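PDB 4G6V: Adhesin/hemolysin from Burkholderia pseudomallei 1026a, which acts as the toxic nuclease (tRNase) component of a contact-dependent growth inhibition system, captured here in complex with its immunity protein CdiI. Local coordinates for residues V100-P106 against A127-N133; R65-A70 against P92-I96. Residue numbers count along the deposited sequence, not the author numbering.

Interaction 1 (V100-P106 against A127-N133)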
# COMPACT_ATOMS: atom_id res chain seq x y z
N VAL A 100 -3.24 2.77 -15.72
CA VAL A 100 -2.48 2.18 -14.61
C VAL A 100 -3.36 2.04 -13.35
O VAL A 100 -4.08 2.98 -12.97
CB VAL A 100 -1.14 2.91 -14.29
CG1 VAL A 100 -0.12 2.71 -15.43
CG2 VAL A 100 -1.35 4.42 -13.92
N PHE A 101 -3.31 0.83 -12.77
CA PHE A 101 -4.10 0.42 -11.60
C PHE A 101 -3.21 -0.27 -10.57
O PHE A 101 -2.19 -0.89 -10.91
CB PHE A 101 -5.18 -0.56 -12.03
CG PHE A 101 -6.57 0.03 -12.09
CD1 PHE A 101 -7.08 0.49 -13.29
CD2 PHE A 101 -7.38 0.07 -10.96
CE1 PHE A 101 -8.37 1.01 -13.36
CE2 PHE A 101 -8.67 0.60 -11.02
CZ PHE A 101 -9.17 1.06 -12.23
N ASP A 102 -3.60 -0.18 -9.30
CA ASP A 102 -2.91 -0.92 -8.24
C ASP A 102 -3.91 -1.75 -7.43
O ASP A 102 -5.07 -1.35 -7.25
CB ASP A 102 -2.12 0.02 -7.33
CG ASP A 102 -0.72 0.31 -7.86
OD1 ASP A 102 -0.33 -0.26 -8.90
OD2 ASP A 102 0.01 1.11 -7.22
N ASN A 103 -3.47 -2.92 -6.96
CA ASN A 103 -4.30 -3.80 -6.12
C ASN A 103 -4.11 -3.49 -4.65
O ASN A 103 -2.99 -3.24 -4.21
CB ASN A 103 -3.98 -5.29 -6.37
CG ASN A 103 -4.95 -6.23 -5.62
OD1 ASN A 103 -6.15 -6.25 -5.91
ND2 ASN A 103 -4.44 -7.00 -4.65
N TYR A 104 -5.21 -3.49 -3.91
CA TYR A 104 -5.18 -3.31 -2.46
C TYR A 104 -6.17 -4.29 -1.83
O TYR A 104 -7.37 -4.26 -2.11
CB TYR A 104 -5.49 -1.85 -2.09
CG TYR A 104 -5.89 -1.60 -0.66
CD1 TYR A 104 -5.17 -2.15 0.40
CD2 TYR A 104 -6.98 -0.80 -0.37
CE1 TYR A 104 -5.56 -1.91 1.72
CE2 TYR A 104 -7.36 -0.54 0.95
CZ TYR A 104 -6.65 -1.09 1.98
OH TYR A 104 -7.04 -0.81 3.29
N ALA A 105 -5.64 -5.18 -1.01
CA ALA A 105 -6.43 -6.30 -0.52
C ALA A 105 -6.54 -6.25 0.99
O ALA A 105 -5.90 -7.02 1.68
CB ALA A 105 -5.85 -7.62 -1.00
N PRO A 106 -7.38 -5.34 1.50
CA PRO A 106 -7.51 -5.09 2.94
C PRO A 106 -7.90 -6.36 3.68
O PRO A 106 -8.77 -7.10 3.21
CB PRO A 106 -8.65 -4.07 3.01
CG PRO A 106 -9.45 -4.30 1.76
CD PRO A 106 -8.40 -4.60 0.72
N ALA A 127 -0.42 6.57 -5.95
CA ALA A 127 -1.40 5.72 -6.58
C ALA A 127 -2.54 6.62 -7.08
O ALA A 127 -2.74 7.73 -6.57
CB ALA A 127 -1.91 4.68 -5.59
N SER A 128 -3.27 6.13 -8.08
CA SER A 128 -4.44 6.83 -8.63
C SER A 128 -5.64 5.87 -8.69
O SER A 128 -6.59 5.99 -7.93
CB SER A 128 -4.10 7.32 -10.03
OG SER A 128 -3.35 6.33 -10.72
N ASN A 129 -5.57 4.91 -9.62
CA ASN A 129 -6.63 3.93 -9.79
C ASN A 129 -6.38 2.65 -9.00
O ASN A 129 -5.32 2.01 -9.15
CB ASN A 129 -6.81 3.63 -11.27
CG ASN A 129 -7.03 4.88 -12.07
OD1 ASN A 129 -7.92 5.67 -11.75
ND2 ASN A 129 -6.20 5.10 -13.09
N ILE A 130 -7.35 2.28 -8.17
CA ILE A 130 -7.16 1.20 -7.22
C ILE A 130 -8.17 0.08 -7.43
O ILE A 130 -9.38 0.34 -7.49
CB ILE A 130 -7.38 1.67 -5.78
CG1 ILE A 130 -6.76 3.04 -5.53
CG2 ILE A 130 -6.90 0.60 -4.82
CD1 ILE A 130 -5.31 3.01 -5.14
N VAL A 131 -7.68 -1.15 -7.54
CA VAL A 131 -8.54 -2.32 -7.41
C VAL A 131 -8.58 -2.69 -5.93
O VAL A 131 -7.53 -2.92 -5.29
CB VAL A 131 -8.04 -3.54 -8.20
CG1 VAL A 131 -8.88 -4.75 -7.86
CG2 VAL A 131 -8.05 -3.26 -9.70
N VAL A 132 -9.79 -2.69 -5.36
CA VAL A 132 -9.94 -3.07 -3.97
C VAL A 132 -10.61 -4.42 -3.88
O VAL A 132 -11.79 -4.54 -4.19
CB VAL A 132 -10.79 -2.10 -3.18
CG1 VAL A 132 -10.91 -2.62 -1.72
CG2 VAL A 132 -10.21 -0.67 -3.23
N ASN A 133 -9.84 -5.41 -3.45
CA ASN A 133 -10.27 -6.81 -3.39
C ASN A 133 -10.67 -7.21 -1.98
O ASN A 133 -9.81 -7.31 -1.07
CB ASN A 133 -9.12 -7.68 -3.86
CG ASN A 133 -9.54 -9.10 -4.11
OD1 ASN A 133 -10.53 -9.58 -3.56
ND2 ASN A 133 -8.77 -9.79 -4.95
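Two neighbouring parallel strands, 99-104 and 129-133, pair here near the centre of the chain, in the middle of its mixed sheet. The hydrogen-bond ladder has the staggered form expected of parallel strands: Asp102 N reaches Asn129 O (2.8 Å), Val131 N reaches Asp102 O (2.6 Å), Tyr104 N reaches Val131 O (2.8 Å) and Asn133 N reaches Tyr104 O (3.0 Å). Asp102 and Tyr104 thus spend both their amide and carbonyl groups on this partner. At the start, a side chain extends the pairing, with Asn129 ND2 bonded to Val100 O at 3.0 Å, while Asn129 OD1 accepts a hydrogen bond from the backbone N of Lys158.

Phe101, Asn103, Asn129 and Val131 share one face of the sheet. Asn129 CB sits squarely over the Phe101 ring, 3.4 Å from its centroid, a CH-pi contact, while Phe101 CD2 meets Val131 CG2 at 3.6 Å. Helix 57-74 packs on this face through Ser69 and Leu73 against Val131. Asp102, Tyr104, Ile130 and Val132 point to the other face, where Tyr104 CB touches Ile130 CG2 (3.9 Å) and the tyrosine packs against helix 111-123. Asp102, probably catalytic, bonds through OD1 to the backbone of Asp93.

Strand 99-104, helix 111-123 and strand 129-133 form a beta-alpha-beta crossover, and this pair is its sheet component, consistent with the core of a PDDEXK-type nuclease.

Interaction 2 (R65-A70 against P92-I96)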
# COMPACT_ATOMS: atom_id res chain seq x y z
N ARG A 65 -3.57 -12.32 -3.77
CA ARG A 65 -4.77 -11.55 -4.11
C ARG A 65 -4.61 -10.62 -5.32
O ARG A 65 -5.58 -10.33 -6.03
CB ARG A 65 -5.26 -10.78 -2.90
CG ARG A 65 -5.61 -11.70 -1.75
CD ARG A 65 -7.01 -12.18 -1.92
NE ARG A 65 -7.43 -12.99 -0.79
CZ ARG A 65 -7.41 -14.32 -0.78
NH1 ARG A 65 -6.97 -14.98 -1.84
NH2 ARG A 65 -7.82 -14.98 0.29
N GLU A 66 -3.39 -10.15 -5.56
CA GLU A 66 -3.08 -9.34 -6.74
C GLU A 66 -3.16 -10.19 -8.02
O GLU A 66 -3.79 -9.82 -9.00
CB GLU A 66 -1.69 -8.71 -6.61
CG GLU A 66 -1.30 -7.86 -7.80
CD GLU A 66 0.19 -7.91 -8.10
OE1 GLU A 66 0.97 -7.76 -7.15
OE2 GLU A 66 0.57 -8.09 -9.29
N ASN A 67 -2.51 -11.35 -8.00
CA ASN A 67 -2.60 -12.24 -9.15
C ASN A 67 -4.04 -12.67 -9.38
O ASN A 67 -4.48 -12.80 -10.52
CB ASN A 67 -1.66 -13.43 -8.99
CG ASN A 67 -0.22 -13.09 -9.38
OD1 ASN A 67 0.05 -12.04 -9.99
ND2 ASN A 67 0.71 -13.96 -9.03
N GLN A 68 -4.79 -12.84 -8.29
CA GLN A 68 -6.18 -13.23 -8.39
C GLN A 68 -7.12 -12.14 -8.93
O GLN A 68 -8.05 -12.45 -9.67
CB GLN A 68 -6.69 -13.75 -7.05
CG GLN A 68 -6.09 -15.09 -6.67
CD GLN A 68 -6.54 -15.55 -5.29
OE1 GLN A 68 -6.66 -14.74 -4.35
NE2 GLN A 68 -6.80 -16.84 -5.17
N SER A 69 -6.88 -10.89 -8.54
CA SER A 69 -7.70 -9.78 -9.05
C SER A 69 -7.56 -9.63 -10.56
O SER A 69 -8.53 -9.28 -11.24
CB SER A 69 -7.35 -8.47 -8.36
OG SER A 69 -8.01 -8.40 -7.11
N ALA A 70 -6.37 -9.90 -11.08
CA ALA A 70 -6.10 -9.83 -12.51
C ALA A 70 -6.96 -10.84 -13.27
O ALA A 70 -7.62 -10.51 -14.26
CB ALA A 70 -4.61 -10.07 -12.79
N PRO A 92 3.68 -0.09 -11.52
CA PRO A 92 2.30 -0.43 -11.13
C PRO A 92 1.96 -1.92 -11.28
O PRO A 92 2.62 -2.69 -12.01
CB PRO A 92 1.43 0.41 -12.08
CG PRO A 92 2.33 0.82 -13.18
CD PRO A 92 3.73 0.84 -12.66
N ASP A 93 0.92 -2.33 -10.55
CA ASP A 93 0.45 -3.70 -10.56
C ASP A 93 -0.12 -4.11 -11.92
O ASP A 93 0.31 -5.11 -12.51
CB ASP A 93 -0.63 -3.87 -9.48
CG ASP A 93 -0.06 -3.89 -8.08
OD1 ASP A 93 1.17 -4.09 -7.93
OD2 ASP A 93 -0.85 -3.71 -7.12
N TYR A 94 -1.08 -3.33 -12.40
CA TYR A 94 -1.76 -3.62 -13.65
C TYR A 94 -1.80 -2.43 -14.59
O TYR A 94 -1.45 -1.30 -14.21
CB TYR A 94 -3.22 -3.94 -13.40
CG TYR A 94 -3.50 -4.75 -12.17
CD1 TYR A 94 -3.00 -6.05 -12.03
CD2 TYR A 94 -4.32 -4.24 -11.16
CE1 TYR A 94 -3.28 -6.80 -10.92
CE2 TYR A 94 -4.62 -4.99 -10.05
CZ TYR A 94 -4.09 -6.28 -9.93
OH TYR A 94 -4.37 -7.02 -8.81
N THR A 95 -2.47 -2.68 -15.72
CA THR A 95 -3.00 -1.69 -16.66
C THR A 95 -4.40 -2.21 -17.04
O THR A 95 -4.51 -3.32 -17.58
CB THR A 95 -2.13 -1.56 -17.91
OG1 THR A 95 -2.07 -2.83 -18.58
CG2 THR A 95 -0.72 -1.12 -17.54
N ILE A 96 -5.47 -1.46 -16.75
CA ILE A 96 -6.81 -1.98 -16.96
C ILE A 96 -7.49 -1.13 -18.03
O ILE A 96 -7.83 0.06 -17.82
CB ILE A 96 -7.61 -2.04 -15.64
CG1 ILE A 96 -6.96 -3.01 -14.67
CG2 ILE A 96 -9.06 -2.45 -15.88
CD1 ILE A 96 -7.74 -3.23 -13.43
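The helical segment 65-70 runs alongside strand 94-96 with its axis nearly aligned to the strand's, 22° between their N-to-C directions and 10.8 Å at closest approach. At that spacing the backbones stay apart, with CA atoms no nearer than 7.7 Å (Glu66 to Asp93, Ala70 to Tyr94), and side chains must bridge the gap.

Tyr94 does most of this. Its ring extends to the helix, and its OH donates a hydrogen bond to Glu66 O at 2.9 Å. That carbonyl also accepts the helical amide of Ala70, but weakly, N to O 3.3 Å. The hydroxyl is closely surrounded: Glu66 CG and Ser69 CB each lie 3.3 Å from Tyr94 OH, and Ala70 CB rests 4.0 Å from Tyr94 CE1. Beside this, two acids converge, with Glu66 OE1 3.8 Å from Asp93 OD1. Both are probable active-site residues, and such an acidic cluster suits a nuclease centre. In this complex the immunity protein answers the charge: Lys69 of the CdiI chain forms a salt bridge with Glu66, and the N atom of its Ala2 bonds to Asp93. Thr49 takes the other carboxylate oxygen of Glu66.

Helix 57-74 spans several strands at once. Ala70 leans on Val80 and Gln82 of strand 79-82, Tyr94 joins it to strand 94-96, and Ser69 bonds to Asn103 of strand 99-104 and touches Val131 of strand 129-133.

Overall arrangement
The two contacts meet along the border between strands 94-96 and 99-104, their centres about 8 Å apart. Asp93 and Asp102 are tied there: Asp102 OD1 lies 2.9 Å from Asp93 N, and Asp93 OD2 lies 2.7 Å from Asn103 N, both probable hydrogen bonds. Tyr94 OH lies 3.0 Å from Asn103 CB, and the helix touches the strand pair through Ser69, whose OG is hydrogen-bonded to Asn103 OD1 and, weakly, to Asn133 ND2 (2.7 Å). Interaction 2 contributes Glu66 and Asp93 to the probable active site and interaction 1 Asp102; the side chain of Asp93 is about 8 Å from that of Lys121, on the crossover helix. Ala2 of the CdiI chain hydrogen-bonds Asp93 and packs on Asp102.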